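Long-range contact in IclR transcriptional regulator (Thermotoga maritima, PDB 1MKM), which probably binds DNA through a winged helix-turn-helix domain and regulates transcription as a zinc-containing member of the IclR family: residues V188-V202 with V215-I229. Sequence-based numbering, arbitrary orientation.
Sequences VDNEENEIGIMCVGV and VSISGVARKFTEEKI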
loop_
_atom_site.group_PDB
_atom_site.type_symbol
_atom_site.label_atom_id
_atom_site.label_comp_id
_atom_site.label_asym_id
_atom_site.label_seq_id
_atom_site.Cartn_x
_atom_site.Cartn_y
_atom_site.Cartn_z
ATOM N N VAL B 188 -33.720 18.659 10.399
ATOM C CA VAL B 188 -32.386 19.228 10.463
ATOM C C VAL B 188 -31.797 18.945 11.835
ATOM O O VAL B 188 -32.474 19.114 12.850
ATOM C CB VAL B 188 -32.409 20.754 10.253
ATOM C CG1 VAL B 188 -31.028 21.331 10.480
ATOM C CG2 VAL B 188 -32.909 21.089 8.847
ATOM N N ASP B 189 -30.542 18.504 11.865
ATOM C CA ASP B 189 -29.868 18.215 13.121
ATOM C C ASP B 189 -28.824 19.277 13.405
ATOM O O ASP B 189 -27.668 19.151 13.004
ATOM C CB ASP B 189 -29.198 16.837 13.088
ATOM C CG ASP B 189 -28.179 16.662 14.210
ATOM O OD1 ASP B 189 -28.355 17.317 15.252
ATOM O OD2 ASP B 189 -27.214 15.878 14.069
ATOM N N ASN B 190 -29.232 20.336 14.092
ATOM C CA ASN B 190 -28.295 21.393 14.420
ATOM C C ASN B 190 -27.451 20.922 15.591
ATOM O O ASN B 190 -27.691 21.310 16.731
ATOM C CB ASN B 190 -29.037 22.679 14.786
ATOM C CG ASN B 190 -28.095 23.847 15.023
ATOM O OD1 ASN B 190 -27.366 24.265 14.123
ATOM N ND2 ASN B 190 -28.105 24.379 16.242
ATOM N N GLU B 191 -26.474 20.066 15.300
ATOM C CA GLU B 191 -25.575 19.529 16.312
ATOM C C GLU B 191 -26.307 18.913 17.498
ATOM O O GLU B 191 -25.816 18.936 18.622
ATOM C CB GLU B 191 -24.616 20.625 16.781
ATOM C CG GLU B 191 -23.194 20.459 16.234
ATOM C CD GLU B 191 -22.446 21.774 16.103
ATOM O OE1 GLU B 191 -22.915 22.640 15.331
ATOM O OE2 GLU B 191 -21.392 21.938 16.761
ATOM N N GLU B 192 -27.477 18.347 17.222
ATOM C CA GLU B 192 -28.309 17.708 18.238
ATOM C C GLU B 192 -27.836 16.285 18.522
ATOM O O GLU B 192 -28.022 15.777 19.622
ATOM C CB GLU B 192 -29.773 17.663 17.780
ATOM C CG GLU B 192 -30.341 18.995 17.307
ATOM C CD GLU B 192 -31.722 18.851 16.693
ATOM O OE1 GLU B 192 -32.670 18.473 17.409
ATOM O OE2 GLU B 192 -31.864 19.113 15.483
ATOM N N ASN B 193 -27.246 15.631 17.526
ATOM C CA ASN B 193 -26.760 14.270 17.714
ATOM C C ASN B 193 -25.281 14.326 18.051
ATOM O O ASN B 193 -24.871 13.895 19.127
ATOM C CB ASN B 193 -26.998 13.430 16.451
ATOM C CG ASN B 193 -26.571 11.968 16.618
ATOM O OD1 ASN B 193 -25.384 11.638 16.548
ATOM N ND2 ASN B 193 -27.540 11.095 16.840
ATOM N N GLU B 194 -24.478 14.862 17.136
ATOM C CA GLU B 194 -23.046 14.985 17.378
ATOM C C GLU B 194 -22.551 16.405 17.130
ATOM O O GLU B 194 -22.888 17.032 16.126
ATOM C CB GLU B 194 -22.261 13.998 16.510
ATOM C CG GLU B 194 -21.586 12.893 17.318
ATOM C CD GLU B 194 -20.810 11.914 16.456
ATOM O OE1 GLU B 194 -21.410 11.337 15.525
ATOM O OE2 GLU B 194 -19.602 11.714 16.716
ATOM N N ILE B 195 -21.754 16.914 18.063
ATOM C CA ILE B 195 -21.214 18.260 17.945
ATOM C C ILE B 195 -20.203 18.335 16.793
ATOM O O ILE B 195 -19.350 17.459 16.623
ATOM C CB ILE B 195 -20.574 18.710 19.294
ATOM C CG1 ILE B 195 -19.667 19.925 19.073
ATOM C CG2 ILE B 195 -19.841 17.545 19.944
ATOM C CD1 ILE B 195 -18.911 20.364 20.323
ATOM N N GLY B 196 -20.318 19.391 15.994
ATOM C CA GLY B 196 -19.430 19.554 14.861
ATOM C C GLY B 196 -20.122 19.076 13.600
ATOM O O GLY B 196 -19.771 19.508 12.499
ATOM N N ILE B 197 -21.121 18.207 13.774
ATOM C CA ILE B 197 -21.890 17.625 12.671
ATOM C C ILE B 197 -23.360 18.076 12.614
ATOM O O ILE B 197 -24.044 18.133 13.637
ATOM C CB ILE B 197 -21.884 16.046 12.749
ATOM C CG1 ILE B 197 -20.715 15.437 11.950
ATOM C CG2 ILE B 197 -23.164 15.492 12.172
ATOM C CD1 ILE B 197 -19.363 15.881 12.364
ATOM N N MET B 198 -23.839 18.378 11.407
ATOM C CA MET B 198 -25.233 18.758 11.186
ATOM C C MET B 198 -25.736 17.863 10.059
ATOM O O MET B 198 -24.940 17.371 9.270
ATOM C CB MET B 198 -25.352 20.229 10.777
ATOM C CG MET B 198 -25.133 21.206 11.919
ATOM S SD MET B 198 -25.124 22.929 11.387
ATOM C CE MET B 198 -26.702 23.036 10.553
ATOM N N CYS B 199 -27.043 17.653 9.972
ATOM C CA CYS B 199 -27.591 16.788 8.932
ATOM C C CYS B 199 -28.923 17.305 8.408
ATOM O O CYS B 199 -29.512 18.220 8.970
ATOM C CB CYS B 199 -27.814 15.379 9.493
ATOM S SG CYS B 199 -26.501 14.766 10.578
ATOM N N VAL B 200 -29.386 16.710 7.318
ATOM C CA VAL B 200 -30.674 17.046 6.742
ATOM C C VAL B 200 -31.275 15.697 6.366
ATOM O O VAL B 200 -30.610 14.881 5.731
ATOM C CB VAL B 200 -30.542 17.935 5.479
ATOM C CG1 VAL B 200 -31.884 18.036 4.785
ATOM C CG2 VAL B 200 -30.059 19.322 5.866
ATOM N N GLY B 201 -32.517 15.450 6.771
ATOM C CA GLY B 201 -33.124 14.171 6.473
ATOM C C GLY B 201 -34.563 14.209 6.007
ATOM O O GLY B 201 -35.311 15.133 6.325
ATOM N N VAL B 202 -34.937 13.173 5.260
ATOM C CA VAL B 202 -36.275 13.002 4.699
ATOM C C VAL B 202 -36.664 11.526 4.878
ATOM O O VAL B 202 -35.797 10.650 4.856
ATOM C CB VAL B 202 -36.272 13.349 3.191
ATOM C CG1 VAL B 202 -37.650 13.156 2.596
ATOM C CG2 VAL B 202 -35.804 14.771 2.992
ATOM N N VAL B 215 -33.256 8.738 5.177
ATOM C CA VAL B 215 -32.116 9.054 4.331
ATOM C C VAL B 215 -31.675 10.438 4.768
ATOM O O VAL B 215 -32.515 11.303 5.036
ATOM C CB VAL B 215 -32.517 9.111 2.847
ATOM C CG1 VAL B 215 -33.035 7.772 2.406
ATOM C CG2 VAL B 215 -33.600 10.157 2.635
ATOM N N SER B 216 -30.375 10.657 4.874
ATOM C CA SER B 216 -29.915 11.972 5.270
ATOM C C SER B 216 -28.534 12.299 4.734
ATOM O O SER B 216 -27.781 11.409 4.323
ATOM C CB SER B 216 -29.942 12.112 6.800
ATOM O OG SER B 216 -29.077 11.201 7.438
ATOM N N ILE B 217 -28.219 13.589 4.707
ATOM C CA ILE B 217 -26.917 14.048 4.246
ATOM C C ILE B 217 -26.207 14.482 5.507
ATOM O O ILE B 217 -26.802 15.150 6.350
ATOM C CB ILE B 217 -27.041 15.237 3.275
ATOM C CG1 ILE B 217 -27.519 14.736 1.903
ATOM C CG2 ILE B 217 -25.731 15.975 3.194
ATOM C CD1 ILE B 217 -27.817 15.851 0.899
ATOM N N SER B 218 -24.938 14.120 5.642
ATOM C CA SER B 218 -24.215 14.469 6.847
ATOM C C SER B 218 -22.873 15.107 6.573
ATOM O O SER B 218 -22.166 14.711 5.661
ATOM C CB SER B 218 -24.041 13.209 7.705
ATOM O OG SER B 218 -25.271 12.491 7.763
ATOM N N GLY B 219 -22.521 16.102 7.374
ATOM C CA GLY B 219 -21.243 16.753 7.191
ATOM C C GLY B 219 -20.934 17.716 8.314
ATOM O O GLY B 219 -21.690 17.814 9.281
ATOM N N VAL B 220 -19.823 18.425 8.198
ATOM C CA VAL B 220 -19.468 19.379 9.228
ATOM C C VAL B 220 -20.456 20.541 9.216
ATOM O O VAL B 220 -20.979 20.926 8.163
ATOM C CB VAL B 220 -18.043 19.919 9.038
ATOM C CG1 VAL B 220 -17.701 20.866 10.177
ATOM C CG2 VAL B 220 -17.057 18.765 9.006
ATOM N N ALA B 221 -20.701 21.084 10.404
ATOM C CA ALA B 221 -21.633 22.178 10.612
ATOM C C ALA B 221 -21.449 23.350 9.658
ATOM O O ALA B 221 -22.427 23.859 9.093
ATOM C CB ALA B 221 -21.528 22.656 12.050
ATOM N N ARG B 222 -20.199 23.767 9.473
ATOM C CA ARG B 222 -19.875 24.893 8.599
ATOM C C ARG B 222 -20.637 24.908 7.273
ATOM O O ARG B 222 -21.152 25.942 6.858
ATOM C CB ARG B 222 -18.374 24.921 8.288
ATOM C CG ARG B 222 -17.463 24.960 9.492
ATOM C CD ARG B 222 -16.048 25.323 9.064
ATOM N NE ARG B 222 -15.057 25.061 10.103
ATOM C CZ ARG B 222 -13.768 25.367 9.994
ATOM N NH1 ARG B 222 -13.315 25.953 8.892
ATOM N NH2 ARG B 222 -12.924 25.078 10.980
ATOM N N LYS B 223 -20.709 23.759 6.613
ATOM C CA LYS B 223 -21.373 23.659 5.319
ATOM C C LYS B 223 -22.882 23.914 5.262
ATOM O O LYS B 223 -23.386 24.470 4.282
ATOM C CB LYS B 223 -21.079 22.288 4.700
ATOM C CG LYS B 223 -19.636 22.089 4.221
ATOM C CD LYS B 223 -19.441 20.683 3.663
ATOM C CE LYS B 223 -17.981 20.415 3.318
ATOM N NZ LYS B 223 -17.760 19.009 2.856
ATOM N N PHE B 224 -23.606 23.522 6.303
ATOM C CA PHE B 224 -25.054 23.672 6.302
ATOM C C PHE B 224 -25.595 25.090 6.489
ATOM O O PHE B 224 -25.950 25.502 7.598
ATOM C CB PHE B 224 -25.664 22.709 7.330
ATOM C CG PHE B 224 -25.397 21.252 7.019
ATOM C CD1 PHE B 224 -24.103 20.725 7.125
ATOM C CD2 PHE B 224 -26.419 20.425 6.550
ATOM C CE1 PHE B 224 -23.838 19.407 6.762
ATOM C CE2 PHE B 224 -26.158 19.110 6.186
ATOM C CZ PHE B 224 -24.865 18.602 6.291
ATOM N N THR B 225 -25.644 25.832 5.381
ATOM C CA THR B 225 -26.161 27.198 5.366
ATOM C C THR B 225 -27.625 27.105 4.957
ATOM O O THR B 225 -28.086 26.040 4.542
ATOM C CB THR B 225 -25.428 28.103 4.332
ATOM O OG1 THR B 225 -25.482 27.496 3.034
ATOM C CG2 THR B 225 -23.971 28.335 4.724
ATOM N N GLU B 226 -28.347 28.215 5.071
ATOM C CA GLU B 226 -29.765 28.256 4.717
ATOM C C GLU B 226 -29.965 27.673 3.316
ATOM O O GLU B 226 -30.832 26.819 3.100
ATOM C CB GLU B 226 -30.281 29.705 4.727
ATOM C CG GLU B 226 -29.865 30.559 5.934
ATOM C CD GLU B 226 -30.583 30.193 7.227
ATOM O OE1 GLU B 226 -31.833 30.157 7.229
ATOM O OE2 GLU B 226 -29.895 29.956 8.243
ATOM N N GLU B 227 -29.161 28.156 2.368
ATOM C CA GLU B 227 -29.229 27.696 0.985
ATOM C C GLU B 227 -28.707 26.278 0.831
ATOM O O GLU B 227 -29.276 25.486 0.084
ATOM C CB GLU B 227 -28.439 28.627 0.060
ATOM C CG GLU B 227 -27.167 29.174 0.674
ATOM C CD GLU B 227 -27.431 30.410 1.517
ATOM O OE1 GLU B 227 -27.743 31.468 0.929
ATOM O OE2 GLU B 227 -27.341 30.325 2.761
ATOM N N LYS B 228 -27.620 25.953 1.519
ATOM C CA LYS B 228 -27.084 24.606 1.411
ATOM C C LYS B 228 -28.203 23.676 1.861
ATOM O O LYS B 228 -28.619 22.791 1.114
ATOM C CB LYS B 228 -25.848 24.446 2.293
ATOM C CG LYS B 228 -24.725 23.642 1.643
ATOM C CD LYS B 228 -24.308 24.241 0.301
ATOM C CE LYS B 228 -23.066 23.553 -0.253
ATOM N NZ LYS B 228 -22.627 24.128 -1.555
ATOM N N ILE B 229 -28.715 23.907 3.066
ATOM C CA ILE B 229 -29.808 23.098 3.590
ATOM C C ILE B 229 -30.888 22.889 2.534
ATOM O O ILE B 229 -31.264 21.753 2.243
ATOM C CB ILE B 229 -30.445 23.757 4.830
ATOM C CG1 ILE B 229 -29.550 23.524 6.044
ATOM C CG2 ILE B 229 -31.851 23.227 5.040
ATOM C CD1 ILE B 229 -30.025 24.180 7.319
#
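Met198 and Phe224 meet on one face of an antiparallel beta hairpin, strands 197-205 and 211-220, in the GAF-like C-terminal domain. Met198 N donates to Gly219 O at 3.1 Å, and Val202 pairs with Val215 through both backbone N-H groups. Followed outward, Met198 suits its place because it is long and flexible: CB rests over the Phe224 ring, a CH-pi contact 4.1 Å from the centroid; CG lies against Ala221 CA and CB; SD stays 3.7 Å from Ala221 CB; and a bend at chi3 (55°) brings CE to 3.4 Å from Phe224 CB. Glycine suits position 219, because its CA lies at the edge of the Phe224 ring and a CB there would be crowded by Phe224 CE1. Val200 CG2 reaches the same ring's edge, 3.9 Å from Phe224 CD2, and also touches Ile229 of helix 226-246. At Phe224 an alanine would probably leave Met198 CB and Val200 CG2 without their shared apolar partner, opening a gap between sheet and helix. Cys199, which like Asp189 has been seen to bind zinc in this protein, offers a soft sulfur ligand on the other face, where a chi1 of -41° sets SG 3.8 Å from Ser218 OG.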